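Side-chain contacts in pyridoxine 4-oxidase (PDB 4HA6), which oxidises pyridoxine at its 4-hydroxymethyl group to pyridoxal with molecular oxygen, as an FAD-dependent member of the GMC oxidoreductase family: residues Y60-Q65 with R71-A76; G252-P257 with D380-D385; H127-G130 with I134-K137. All blocks are in the same frame, centred on the assembly; numbering follows the deposited sequence.

Contact 1: Y60-Q65 with R71-A76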
loop_
_atom_site.group_PDB
_atom_site.type_symbol
_atom_site.label_atom_id
_atom_site.label_comp_id
_atom_site.label_asym_id
_atom_site.label_seq_id
_atom_site.Cartn_x
_atom_site.Cartn_y
_atom_site.Cartn_z
ATOM N N TYR A 60 -13.547 -3.418 -4.038
ATOM C CA TYR A 60 -14.405 -2.354 -3.513
ATOM C C TYR A 60 -14.656 -1.311 -4.588
ATOM O O TYR A 60 -13.852 -1.157 -5.505
ATOM C CB TYR A 60 -13.736 -1.646 -2.327
ATOM C CG TYR A 60 -13.373 -2.552 -1.185
ATOM C CD1 TYR A 60 -14.307 -2.850 -0.190
ATOM C CD2 TYR A 60 -12.095 -3.100 -1.083
ATOM C CE1 TYR A 60 -13.982 -3.684 0.870
ATOM C CE2 TYR A 60 -11.758 -3.925 -0.014
ATOM C CZ TYR A 60 -12.707 -4.214 0.954
ATOM O OH TYR A 60 -12.401 -5.043 2.014
ATOM N N ARG A 61 -15.750 -0.571 -4.457
ATOM C CA ARG A 61 -16.067 0.489 -5.401
ATOM C C ARG A 61 -16.209 1.805 -4.626
ATOM O O ARG A 61 -17.001 1.888 -3.686
ATOM C CB ARG A 61 -17.361 0.135 -6.140
ATOM C CG ARG A 61 -17.708 1.080 -7.264
ATOM C CD ARG A 61 -19.136 0.872 -7.714
ATOM N NE ARG A 61 -19.651 2.016 -8.465
ATOM C CZ ARG A 61 -20.168 3.113 -7.909
ATOM N NH1 ARG A 61 -20.233 3.231 -6.583
ATOM N NH2 ARG A 61 -20.618 4.099 -8.680
ATOM N N THR A 62 -15.430 2.830 -4.978
ATOM C CA THR A 62 -15.544 4.099 -4.246
ATOM C C THR A 62 -16.781 4.867 -4.697
ATOM O O THR A 62 -17.329 4.589 -5.773
ATOM C CB THR A 62 -14.356 5.022 -4.502
ATOM O OG1 THR A 62 -14.589 5.754 -5.703
ATOM C CG2 THR A 62 -13.021 4.233 -4.604
ATOM N N GLU A 63 -17.219 5.834 -3.891
ATOM C CA GLU A 63 -18.185 6.823 -4.374
ATOM C C GLU A 63 -17.667 7.528 -5.633
ATOM O O GLU A 63 -16.458 7.565 -5.879
ATOM C CB GLU A 63 -18.447 7.873 -3.302
ATOM C CG GLU A 63 -19.062 7.309 -2.008
ATOM C CD GLU A 63 -20.379 6.596 -2.255
ATOM O OE1 GLU A 63 -20.397 5.338 -2.251
ATOM O OE2 GLU A 63 -21.393 7.295 -2.457
ATOM N N ALA A 64 -18.577 8.094 -6.424
ATOM C CA ALA A 64 -18.195 8.995 -7.517
ATOM C C ALA A 64 -17.299 10.121 -6.991
ATOM O O ALA A 64 -17.594 10.685 -5.945
ATOM C CB ALA A 64 -19.447 9.587 -8.174
ATOM N N GLN A 65 -16.218 10.456 -7.705
ATOM C CA GLN A 65 -15.316 11.530 -7.244
ATOM C C GLN A 65 -15.388 12.801 -8.081
ATOM O O GLN A 65 -14.948 12.807 -9.237
ATOM C CB GLN A 65 -13.857 11.060 -7.230
ATOM C CG GLN A 65 -13.582 9.923 -6.279
ATOM C CD GLN A 65 -13.777 10.327 -4.838
ATOM O OE1 GLN A 65 -12.994 11.096 -4.294
ATOM N NE2 GLN A 65 -14.817 9.809 -4.213
ATOM N N ARG A 71 -15.839 10.273 -11.755
ATOM C CA ARG A 71 -15.563 8.836 -11.866
ATOM C C ARG A 71 -15.550 8.139 -10.502
ATOM O O ARG A 71 -15.038 8.677 -9.515
ATOM C CB ARG A 71 -14.238 8.589 -12.605
ATOM C CG ARG A 71 -14.201 9.196 -14.011
ATOM C CD ARG A 71 -12.778 9.343 -14.565
ATOM N NE ARG A 71 -12.029 8.094 -14.456
ATOM C CZ ARG A 71 -10.811 7.995 -13.930
ATOM N NH1 ARG A 71 -10.189 9.083 -13.483
ATOM N NH2 ARG A 71 -10.210 6.813 -13.854
ATOM N N ALA A 72 -16.137 6.946 -10.460
ATOM C CA ALA A 72 -16.036 6.051 -9.311
ATOM C C ALA A 72 -14.885 5.107 -9.611
ATOM O O ALA A 72 -14.605 4.815 -10.766
ATOM C CB ALA A 72 -17.339 5.267 -9.130
ATOM N N HIS A 73 -14.219 4.616 -8.581
ATOM C CA HIS A 73 -13.002 3.860 -8.796
ATOM C C HIS A 73 -13.104 2.458 -8.205
ATOM O O HIS A 73 -13.796 2.242 -7.207
ATOM C CB HIS A 73 -11.831 4.595 -8.145
ATOM C CG HIS A 73 -11.568 5.945 -8.730
ATOM N ND1 HIS A 73 -10.484 6.204 -9.540
ATOM C CD2 HIS A 73 -12.240 7.116 -8.619
ATOM C CE1 HIS A 73 -10.505 7.473 -9.912
ATOM N NE2 HIS A 73 -11.558 8.051 -9.361
ATOM N N HIS A 74 -12.403 1.511 -8.809
ATOM C CA HIS A 74 -12.381 0.154 -8.276
ATOM C C HIS A 74 -11.128 -0.050 -7.446
ATOM O O HIS A 74 -10.033 0.265 -7.903
ATOM C CB HIS A 74 -12.461 -0.865 -9.415
ATOM C CG HIS A 74 -13.861 -1.156 -9.854
ATOM N ND1 HIS A 74 -14.507 -2.337 -9.548
ATOM C CD2 HIS A 74 -14.749 -0.413 -10.557
ATOM C CE1 HIS A 74 -15.727 -2.310 -10.050
ATOM N NE2 HIS A 74 -15.901 -1.151 -10.666
ATOM N N TRP A 75 -11.289 -0.551 -6.222
ATOM C CA TRP A 75 -10.154 -0.778 -5.322
ATOM C C TRP A 75 -9.924 -2.265 -5.058
ATOM O O TRP A 75 -10.582 -2.865 -4.206
ATOM C CB TRP A 75 -10.369 -0.054 -3.988
ATOM C CG TRP A 75 -10.034 1.436 -4.022
ATOM C CD1 TRP A 75 -9.839 2.218 -5.131
ATOM C CD2 TRP A 75 -9.820 2.295 -2.887
ATOM N NE1 TRP A 75 -9.537 3.511 -4.754
ATOM C CE2 TRP A 75 -9.520 3.583 -3.380
ATOM C CE3 TRP A 75 -9.862 2.098 -1.499
ATOM C CZ2 TRP A 75 -9.264 4.675 -2.533
ATOM C CZ3 TRP A 75 -9.612 3.179 -0.659
ATOM C CH2 TRP A 75 -9.315 4.451 -1.179
ATOM N N ALA A 76 -8.981 -2.854 -5.788
ATOM C CA ALA A 76 -8.617 -4.262 -5.604
ATOM C C ALA A 76 -7.993 -4.479 -4.232
ATOM O O ALA A 76 -7.165 -3.684 -3.802
ATOM C CB ALA A 76 -7.648 -4.715 -6.708
#
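Thr62 reaches across to 71-76 with both branches: chi1 of 84° sets OG1 between its own N and carbonyl carbon, within range of the His73 amide, and turns CG2 anti to the carbonyl carbon, over the Trp75 indole. The two segments are the arms of a short antiparallel beta hairpin in the FAD-binding GMC oxidoreductase chain. Tyr60 and Trp75 form its hydrogen-bonded pair, with Trp75 N to Tyr60 O at 2.7 Å, while Arg61 and His74 make the neighbouring non-hydrogen-bonded pair. Next along, Thr62 N bonds His73 O (2.8 Å). His73 N answers to Thr62 OG1 at 3.1 Å, so one threonine takes up both backbone polar groups of the histidine. The same hydroxyl donates to Glu63 O at 2.6 Å. Gln65 NE2, folded back by a bend at chi2, reaches that oxygen from the opposite face of the carbonyl; NE2 also bonds Asp385 OD2, and OE1 accepts from Tyr388 N. Gln65 CG lies 3.9 Å from His73 CD2, the two side chains crossing at about a right angle. On the side of Arg61 and His74, the extended Arg61 chain lays one face of its guanidinium on Ala72 CB. On the side of Tyr60 and Trp75, the tyrosine ring meets Trp58 of the FAD site and its hydroxyl bonds Glu255. Thr62 CG2 makes a CH-pi contact with the five-membered ring of Trp75, 3.7 Å from its centroid and 16° off the normal.

Contact 2: G252-P257 with D380-D385; sequences GALESP and DRLIID. With FAD (flavin-adenine dinucleotide), chain B.
Helix 252-262 follows strand 246-249 of the parallel FAD-binding sheet, and its first turns carry Leu254 against Leu382 and Ile384 of the 380-385 segment. Leu254 CD2 meets Ile384 CD1 at 3.6 Å, with Ile384 CG1 almost as near, and the two side chains cross at about a right angle. Chi1 of -61° at Ile384 turns CG1 anti to the carbonyl carbon and leaves the long branch, rather than CG2, to make this touch. Nearer the backbone of Leu254, CB meets Leu382 CD1 at 3.9 Å. That methyl is equally near the carbonyl oxygen of Leu254. No hydrogen bond joins the segments; the contact is buried and mostly methyl and methylene packing, and Tyr60, Trp75 and Val371 also pack here. The helix belongs to the Rossmann-like nucleotide-binding fold of the family, and the same turn also meets the cofactor. Gly252, with a positive phi (89°), brings CA to within 3.7 Å of the pyrophosphate oxygen FAD O3P. One turn on, Ser256 N bonds Gly252 O. Glu255 lies against the adenine, its CB 3.2 Å from FAD N7A and CG also close. The bend at chi2 (-64°) turns the carboxylate toward 380-385, where OE2 passes 4.1 Å from Leu382 CD1. The same oxygen is hydrogen-bonded to Tyr60 OH and to a bound glycerol, while OE1 makes a long, weak ion pair with Arg262.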
loop_
_atom_site.group_PDB
_atom_site.type_symbol
_atom_site.label_atom_id
_atom_site.label_comp_id
_atom_site.label_asym_id
_atom_site.label_seq_id
_atom_site.Cartn_x
_atom_site.Cartn_y
_atom_site.Cartn_z
ATOM N N GLY A 252 -6.374 -4.360 7.484
ATOM C CA GLY A 252 -6.078 -3.408 6.414
ATOM C C GLY A 252 -6.875 -2.101 6.441
ATOM O O GLY A 252 -7.777 -1.922 7.255
ATOM N N ALA A 253 -6.541 -1.190 5.529
ATOM C CA ALA A 253 -7.060 0.181 5.556
ATOM C C ALA A 253 -8.589 0.303 5.516
ATOM O O ALA A 253 -9.155 1.279 6.001
ATOM C CB ALA A 253 -6.426 1.007 4.436
ATOM N N LEU A 254 -9.259 -0.687 4.953
ATOM C CA LEU A 254 -10.711 -0.634 4.864
ATOM C C LEU A 254 -11.351 -1.499 5.916
ATOM O O LEU A 254 -12.300 -1.093 6.614
ATOM C CB LEU A 254 -11.142 -1.113 3.477
ATOM C CG LEU A 254 -10.728 -0.128 2.394
ATOM C CD1 LEU A 254 -10.622 -0.823 1.063
ATOM C CD2 LEU A 254 -11.730 0.994 2.327
ATOM N N GLU A 255 -10.824 -2.705 6.056
ATOM C CA GLU A 255 -11.505 -3.681 6.892
ATOM C C GLU A 255 -11.233 -3.525 8.384
ATOM O O GLU A 255 -12.055 -3.920 9.218
ATOM C CB GLU A 255 -11.215 -5.099 6.386
ATOM C CG GLU A 255 -11.858 -5.385 5.026
ATOM C CD GLU A 255 -13.393 -5.340 5.061
ATOM O OE1 GLU A 255 -13.996 -5.422 6.160
ATOM O OE2 GLU A 255 -14.008 -5.232 3.978
ATOM N N SER A 256 -10.093 -2.947 8.746
ATOM C CA SER A 256 -9.899 -2.675 10.167
ATOM C C SER A 256 -10.910 -1.639 10.711
ATOM O O SER A 256 -11.595 -1.929 11.703
ATOM C CB SER A 256 -8.448 -2.332 10.500
ATOM O OG SER A 256 -7.642 -3.491 10.418
ATOM N N PRO A 257 -11.034 -0.456 10.057
ATOM C CA PRO A 257 -12.058 0.463 10.575
ATOM C C PRO A 257 -13.470 -0.131 10.494
ATOM O O PRO A 257 -14.288 0.113 11.396
ATOM C CB PRO A 257 -11.935 1.694 9.664
ATOM C CG PRO A 257 -11.242 1.225 8.428
ATOM C CD PRO A 257 -10.318 0.116 8.899
ATOM N N ASP A 380 -22.925 -5.618 3.834
ATOM C CA ASP A 380 -23.251 -4.215 3.556
ATOM C C ASP A 380 -22.002 -3.501 3.054
ATOM O O ASP A 380 -20.990 -3.430 3.768
ATOM C CB ASP A 380 -23.738 -3.512 4.828
ATOM C CG ASP A 380 -25.035 -4.079 5.346
ATOM O OD1 ASP A 380 -25.276 -4.017 6.578
ATOM O OD2 ASP A 380 -25.805 -4.596 4.516
ATOM N N ARG A 381 -22.061 -2.959 1.843
ATOM C CA ARG A 381 -20.853 -2.410 1.230
ATOM C C ARG A 381 -20.355 -1.157 1.947
ATOM O O ARG A 381 -21.143 -0.400 2.530
ATOM C CB ARG A 381 -21.066 -2.141 -0.261
ATOM C CG ARG A 381 -22.195 -1.199 -0.550
ATOM C CD ARG A 381 -21.677 0.104 -1.113
ATOM N NE ARG A 381 -22.710 1.138 -1.118
ATOM C CZ ARG A 381 -22.519 2.372 -1.571
ATOM N NH1 ARG A 381 -21.335 2.720 -2.065
ATOM N NH2 ARG A 381 -23.509 3.259 -1.533
ATOM N N LEU A 382 -19.040 -0.964 1.936
ATOM C CA LEU A 382 -18.454 0.208 2.563
ATOM C C LEU A 382 -18.701 1.438 1.712
ATOM O O LEU A 382 -18.764 1.350 0.481
ATOM C CB LEU A 382 -16.951 0.024 2.790
ATOM C CG LEU A 382 -16.517 -1.033 3.805
ATOM C CD1 LEU A 382 -15.002 -1.232 3.783
ATOM C CD2 LEU A 382 -16.994 -0.705 5.223
ATOM N N ILE A 383 -18.854 2.578 2.384
ATOM C CA ILE A 383 -18.951 3.871 1.718
ATOM C C ILE A 383 -17.568 4.527 1.764
ATOM O O ILE A 383 -17.127 4.994 2.817
ATOM C CB ILE A 383 -19.988 4.764 2.395
ATOM C CG1 ILE A 383 -21.321 4.008 2.540
ATOM C CG2 ILE A 383 -20.157 6.088 1.626
ATOM C CD1 ILE A 383 -22.454 4.870 3.059
ATOM N N ILE A 384 -16.887 4.521 0.618
ATOM C CA ILE A 384 -15.486 4.921 0.519
ATOM C C ILE A 384 -15.367 6.185 -0.325
ATOM O O ILE A 384 -15.644 6.168 -1.536
ATOM C CB ILE A 384 -14.643 3.809 -0.142
ATOM C CG1 ILE A 384 -14.702 2.522 0.682
ATOM C CG2 ILE A 384 -13.191 4.266 -0.346
ATOM C CD1 ILE A 384 -14.351 1.267 -0.128
ATOM N N ASP A 385 -14.971 7.283 0.316
ATOM C CA ASP A 385 -14.765 8.538 -0.401
ATOM C C ASP A 385 -13.324 8.978 -0.240
ATOM O O ASP A 385 -13.008 9.659 0.724
ATOM C CB ASP A 385 -15.695 9.633 0.140
ATOM C CG ASP A 385 -15.382 11.012 -0.443
ATOM O OD1 ASP A 385 -15.753 12.031 0.184
ATOM O OD2 ASP A 385 -14.755 11.082 -1.525
HETATM P PA FAD B . -3.680 -6.487 3.571
HETATM O O1A FAD B . -2.341 -7.040 3.106
HETATM O O2A FAD B . -4.675 -6.042 2.536
HETATM O O5B FAD B . -4.351 -7.617 4.516
HETATM C C5B FAD B . -5.702 -7.597 4.966
HETATM C C4B FAD B . -6.065 -9.055 5.204
HETATM O O4B FAD B . -7.083 -9.197 6.201
HETATM C C3B FAD B . -6.608 -9.692 3.931
HETATM O O3B FAD B . -5.957 -10.966 3.800
HETATM C C2B FAD B . -8.105 -9.852 4.185
HETATM O O2B FAD B . -8.640 -10.995 3.492
HETATM C C1B FAD B . -8.166 -10.004 5.702
HETATM N N9A FAD B . -9.421 -9.508 6.342
HETATM C C8A FAD B . -10.071 -8.356 6.068
HETATM N N7A FAD B . -11.165 -8.226 6.867
HETATM C C5A FAD B . -11.228 -9.308 7.679
HETATM C C6A FAD B . -12.129 -9.791 8.759
HETATM N N6A FAD B . -13.220 -9.060 9.151
HETATM N N1A FAD B . -11.825 -10.983 9.347
HETATM C C2A FAD B . -10.747 -11.707 8.980
HETATM N N3A FAD B . -9.892 -11.314 8.008
HETATM C C4A FAD B . -10.072 -10.145 7.329
HETATM N N1 FAD B . 2.634 -1.913 -2.234
HETATM C C2 FAD B . 3.945 -1.780 -2.503
HETATM O O2 FAD B . 4.695 -1.335 -1.606
HETATM N N3 FAD B . 4.472 -2.079 -3.706
HETATM C C4 FAD B . 3.726 -2.552 -4.718
HETATM O O4 FAD B . 4.231 -2.815 -5.842
HETATM C C4X FAD B . 2.272 -2.727 -4.498
HETATM N N5 FAD B . 1.447 -3.180 -5.464
HETATM C C5X FAD B . 0.122 -3.349 -5.228
HETATM C C6 FAD B . -0.720 -3.827 -6.230
HETATM C C7 FAD B . -2.078 -4.007 -5.986
HETATM C C7M FAD B . -2.974 -4.529 -7.081
HETATM C C8 FAD B . -2.638 -3.689 -4.643
HETATM C C8M FAD B . -4.109 -3.879 -4.385
HETATM C C9 FAD B . -1.806 -3.212 -3.631
HETATM C C9A FAD B . -0.447 -3.027 -3.889
HETATM N N10 FAD B . 0.402 -2.542 -2.878
HETATM C C10 FAD B . 1.767 -2.380 -3.157
HETATM C "C1'" FAD B . -0.140 -2.206 -1.556
HETATM C "C2'" FAD B . 0.207 -3.237 -0.493
HETATM O "O2'" FAD B . -0.021 -4.562 -0.997
HETATM C "C3'" FAD B . -0.696 -2.956 0.710
HETATM O "O3'" FAD B . -0.565 -1.569 1.061
HETATM C "C4'" FAD B . -0.333 -3.832 1.896
HETATM O "O4'" FAD B . -0.418 -5.206 1.478
HETATM C "C5'" FAD B . -1.254 -3.565 3.092
HETATM O "O5'" FAD B . -1.161 -4.677 3.980
HETATM P P FAD B . -2.125 -4.753 5.256
HETATM O O1P FAD B . -1.607 -5.784 6.250
HETATM O O2P FAD B . -2.435 -3.350 5.739
HETATM O O3P FAD B . -3.494 -5.275 4.604
#

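Contact 3: H127-G130 with I134-K137; sequences HPLG and IHGK
The imidazoles of His127 and His135 lie face to face, their planes 22° apart and their centroids separated by 4.2 Å. The overlap is offset: His135 CD2 sits over the rim of the His127 ring, 3.6 Å from NE2, and His127 CE1 in turn lies over one face of His135. His135 CB adds a CH-pi contact to the same pair, 3.9 Å from the His127 centroid. The opposite face of His135 is met near its rim by CG2 of Ile134, its own neighbour in sequence, so this ring is sandwiched between a histidine and a methyl group. Chi1 of -160° puts His127 CG anti to its backbone N, which brings the ring's ND1 edge to the amide of Leu129. There ND1 accepts that amide at 3.0 Å, with the donor in the ring plane, and this bond helps hold the imidazole's rotation and leaves its face for the stack. Residues 127-130 form a type I beta turn closed by Gly130 N to His127 O, in the loop between strands 125-126 and 141-142, so the stack joins the turn to the returning part of that same loop. Leu129 runs beside His135 and points the same way, its CB and CD2 close to ND1 and CE1 of the ring. The backbones meet as well: His127 N bonds Gly136 O at 2.9 Å. Gly130 CA packs against Lys137 CB at 3.7 Å and makes a CA-H...O contact with His135 O, 3.6 Å away. Asp132 OD1 accepts the amides of Ile134 and His135, while Glu125 takes that of Gly136. Leu145 packs on His127, Pro128 and Leu129.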
loop_
_atom_site.group_PDB
_atom_site.type_symbol
_atom_site.label_atom_id
_atom_site.label_comp_id
_atom_site.label_asym_id
_atom_site.label_seq_id
_atom_site.Cartn_x
_atom_site.Cartn_y
_atom_site.Cartn_z
ATOM N N HIS A 127 18.865 -8.226 1.205
ATOM C CA HIS A 127 19.197 -7.289 0.131
ATOM C C HIS A 127 20.610 -7.550 -0.403
ATOM O O HIS A 127 21.508 -7.877 0.367
ATOM C CB HIS A 127 19.114 -5.863 0.692
ATOM C CG HIS A 127 18.959 -4.801 -0.349
ATOM N ND1 HIS A 127 20.016 -4.340 -1.107
ATOM C CD2 HIS A 127 17.874 -4.094 -0.747
ATOM C CE1 HIS A 127 19.586 -3.408 -1.937
ATOM N NE2 HIS A 127 18.291 -3.232 -1.734
ATOM N N PRO A 128 20.818 -7.389 -1.723
ATOM C CA PRO A 128 22.159 -7.638 -2.266
ATOM C C PRO A 128 23.197 -6.631 -1.760
ATOM O O PRO A 128 24.383 -6.940 -1.799
ATOM C CB PRO A 128 21.958 -7.511 -3.783
ATOM C CG PRO A 128 20.736 -6.687 -3.947
ATOM C CD PRO A 128 19.853 -7.033 -2.778
ATOM N N LEU A 129 22.760 -5.463 -1.288
ATOM C CA LEU A 129 23.663 -4.475 -0.689
ATOM C C LEU A 129 23.772 -4.650 0.833
ATOM O O LEU A 129 24.413 -3.849 1.511
ATOM C CB LEU A 129 23.176 -3.054 -0.998
ATOM C CG LEU A 129 23.622 -2.278 -2.232
ATOM C CD1 LEU A 129 24.014 -3.195 -3.373
ATOM C CD2 LEU A 129 22.521 -1.318 -2.666
ATOM N N GLY A 130 23.132 -5.683 1.368
ATOM C CA GLY A 130 23.204 -5.964 2.791
ATOM C C GLY A 130 24.635 -6.004 3.296
ATOM O O GLY A 130 25.503 -6.638 2.690
ATOM N N ILE A 134 23.219 0.062 5.673
ATOM C CA ILE A 134 21.954 0.712 5.306
ATOM C C ILE A 134 20.870 -0.297 4.922
ATOM O O ILE A 134 19.740 -0.247 5.425
ATOM C CB ILE A 134 22.150 1.719 4.151
ATOM C CG1 ILE A 134 23.114 2.829 4.581
ATOM C CG2 ILE A 134 20.821 2.319 3.740
ATOM C CD1 ILE A 134 23.652 3.680 3.440
ATOM N N HIS A 135 21.211 -1.208 4.018
ATOM C CA HIS A 135 20.257 -2.213 3.589
ATOM C C HIS A 135 20.434 -3.487 4.416
ATOM O O HIS A 135 21.506 -3.722 4.995
ATOM C CB HIS A 135 20.409 -2.487 2.088
ATOM C CG HIS A 135 20.219 -1.269 1.231
ATOM N ND1 HIS A 135 21.266 -0.457 0.845
ATOM C CD2 HIS A 135 19.103 -0.721 0.692
ATOM C CE1 HIS A 135 20.802 0.535 0.104
ATOM N NE2 HIS A 135 19.491 0.398 -0.002
ATOM N N GLY A 136 19.386 -4.304 4.478
ATOM C CA GLY A 136 19.403 -5.485 5.328
ATOM C C GLY A 136 20.039 -6.700 4.676
ATOM O O GLY A 136 19.995 -6.877 3.459
ATOM N N LYS A 137 20.638 -7.546 5.499
ATOM C CA LYS A 137 21.219 -8.786 5.014
ATOM C C LYS A 137 20.633 -9.940 5.814
ATOM O O LYS A 137 20.581 -9.877 7.042
ATOM C CB LYS A 137 22.742 -8.751 5.178
ATOM C CG LYS A 137 23.412 -10.120 5.004
ATOM C CD LYS A 137 24.929 -10.047 5.247
ATOM C CE LYS A 137 25.577 -11.434 5.233
ATOM N NZ LYS A 137 25.384 -12.133 3.927
#

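In the fold
Contacts 1 and 2 are neighbours, their centres 12 Å apart, and share one region near the cofactor: Tyr60 of contact 1 reaches Leu254 and Glu255 of contact 2, Glu63 pairs with Arg381, and Ile384 lies against Tyr60 and Trp75. Contact 2 is the buried one, without hydrogen bonds between its segments, and joins parts of the chain more than 120 residues apart. Contact 1 is partly buried and local, built chiefly of backbone and threonine hydrogen bonds. Contact 3 is also local and partly buried but lies on the other side of the chain's centre, about 25 Å from both at the nearest atoms; there stacked histidines replace strand pairing.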